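UDP-galactopyranose mutase (Deinococcus radiodurans, PDB 3HDQ) probably interconverts UDP-galactopyranose and UDP-galactofuranose, and binds the cofactor FAD together with its UDP-sugar substrate. Local coordinates at residues Pro218-Gly221 with Tyr222-Phe226. Numbering follows the deposited sequence.
Sequences PLHG and YTRMF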
loop_
_atom_site.group_PDB
_atom_site.type_symbol
_atom_site.label_atom_id
_atom_site.label_comp_id
_atom_site.label_asym_id
_atom_site.label_seq_id
_atom_site.Cartn_x
_atom_site.Cartn_y
_atom_site.Cartn_z
ATOM N N PRO A 218 13.839 8.881 0.439
ATOM C CA PRO A 218 13.736 7.525 -0.103
ATOM C C PRO A 218 13.226 7.579 -1.546
ATOM O O PRO A 218 12.145 8.128 -1.808
ATOM C CB PRO A 218 12.724 6.856 0.827
ATOM C CG PRO A 218 12.903 7.560 2.131
ATOM C CD PRO A 218 13.236 8.997 1.778
ATOM N N LEU A 219 14.012 7.027 -2.469
ATOM C CA LEU A 219 13.750 7.189 -3.898
ATOM C C LEU A 219 12.300 6.871 -4.305
ATOM O O LEU A 219 11.699 7.600 -5.100
ATOM C CB LEU A 219 14.748 6.392 -4.739
ATOM C CG LEU A 219 14.625 6.563 -6.262
ATOM C CD1 LEU A 219 14.885 8.003 -6.662
ATOM C CD2 LEU A 219 15.592 5.648 -6.995
ATOM N N HIS A 220 11.726 5.810 -3.750
ATOM C CA HIS A 220 10.335 5.494 -4.065
ATOM C C HIS A 220 9.391 5.686 -2.889
ATOM O O HIS A 220 8.306 5.096 -2.839
ATOM C CB HIS A 220 10.233 4.085 -4.635
ATOM C CG HIS A 220 11.194 3.835 -5.756
ATOM N ND1 HIS A 220 11.139 4.519 -6.951
ATOM C CD2 HIS A 220 12.242 2.983 -5.858
ATOM C CE1 HIS A 220 12.112 4.102 -7.741
ATOM N NE2 HIS A 220 12.787 3.163 -7.102
ATOM N N GLY A 221 9.815 6.520 -1.942
ATOM C CA GLY A 221 8.998 6.859 -0.798
ATOM C C GLY A 221 9.253 5.988 0.420
ATOM O O GLY A 221 9.894 4.942 0.335
ATOM N N TYR A 222 8.742 6.432 1.560
ATOM C CA TYR A 222 8.912 5.734 2.826
ATOM C C TYR A 222 8.258 4.357 2.853
ATOM O O TYR A 222 8.834 3.396 3.346
ATOM C CB TYR A 222 8.329 6.589 3.963
ATOM C CG TYR A 222 9.106 7.864 4.199
ATOM C CD1 TYR A 222 8.675 9.075 3.674
ATOM C CD2 TYR A 222 10.288 7.844 4.925
ATOM C CE1 TYR A 222 9.398 10.233 3.885
ATOM C CE2 TYR A 222 11.017 8.990 5.138
ATOM C CZ TYR A 222 10.573 10.184 4.616
ATOM O OH TYR A 222 11.311 11.328 4.833
ATOM N N THR A 223 7.049 4.265 2.325
ATOM C CA THR A 223 6.285 3.031 2.441
ATOM C C THR A 223 7.013 1.850 1.804
ATOM O O THR A 223 7.136 0.779 2.420
ATOM C CB THR A 223 4.857 3.203 1.894
ATOM O OG1 THR A 223 4.169 4.134 2.729
ATOM C CG2 THR A 223 4.098 1.876 1.885
ATOM N N ARG A 224 7.510 2.057 0.589
ATOM C CA ARG A 224 8.370 1.078 -0.062
ATOM C C ARG A 224 9.551 0.669 0.830
ATOM O O ARG A 224 9.864 -0.510 0.945
ATOM C CB ARG A 224 8.861 1.617 -1.409
ATOM C CG ARG A 224 7.739 1.731 -2.437
ATOM C CD ARG A 224 7.437 0.378 -3.049
ATOM N NE ARG A 224 8.643 -0.134 -3.697
ATOM C CZ ARG A 224 9.037 0.219 -4.919
ATOM N NH1 ARG A 224 8.311 1.075 -5.637
ATOM N NH2 ARG A 224 10.157 -0.285 -5.427
ATOM N N MET A 225 10.192 1.648 1.467
ATOM C CA MET A 225 11.322 1.389 2.357
ATOM C C MET A 225 10.878 0.533 3.551
ATOM O O MET A 225 11.491 -0.492 3.864
ATOM C CB MET A 225 11.935 2.714 2.849
ATOM C CG MET A 225 13.087 2.553 3.843
ATOM S SD MET A 225 13.509 4.094 4.672
ATOM C CE MET A 225 12.175 4.183 5.862
ATOM N N PHE A 226 9.803 0.962 4.208
ATOM C CA PHE A 226 9.224 0.195 5.298
ATOM C C PHE A 226 8.869 -1.238 4.897
ATOM O O PHE A 226 9.144 -2.167 5.646
ATOM C CB PHE A 226 8.016 0.922 5.899
ATOM C CG PHE A 226 8.401 1.976 6.904
ATOM C CD1 PHE A 226 8.431 3.311 6.553
ATOM C CD2 PHE A 226 8.773 1.622 8.189
ATOM C CE1 PHE A 226 8.806 4.281 7.477
ATOM C CE2 PHE A 226 9.142 2.587 9.120
ATOM C CZ PHE A 226 9.161 3.919 8.762
HETATM O O HOH W 1 6.526 4.448 -0.809
#
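Pro218 lies against the Tyr222 ring where a type I beta turn, Pro218 to Gly221, runs into the N-terminus of helix 222-229. The N-cap is Gly221. Its backbone angles would press any side chain against the preceding carbonyl oxygen, so glycine suits this position. The proline side is tightly packed. Pro218 CG sits over one face of the Tyr222 ring in a CH-pi contact, 4.1 Å from its centroid. Tyr222 CG stands beside its backbone N (chi1 -67°), and the tyrosine OH makes a hydrogen bond with His85 O. Met225 SD lies 4.3 Å from Pro218 CG, and the methionine also meets FAD-binding Phe39. The other side is looser and partly exposed. There Arg224 bends at chi2 (-80°) and chi3, which brings its guanidinium beside His220. Ring and guanidinium planes are 6° apart, but His220 CB, not the ring, lies over the guanidinium face, 3.7 Å from Arg224 NH1. Arg224 NH2 forms a salt bridge with Asp74 of the second subunit. With an alanine here, that aspartate would probably lose this charged partner, and His220 CB its flat neighbour. A water donates to His220 O at 2.8 Å and accepts from Arg224 N at 2.9 Å.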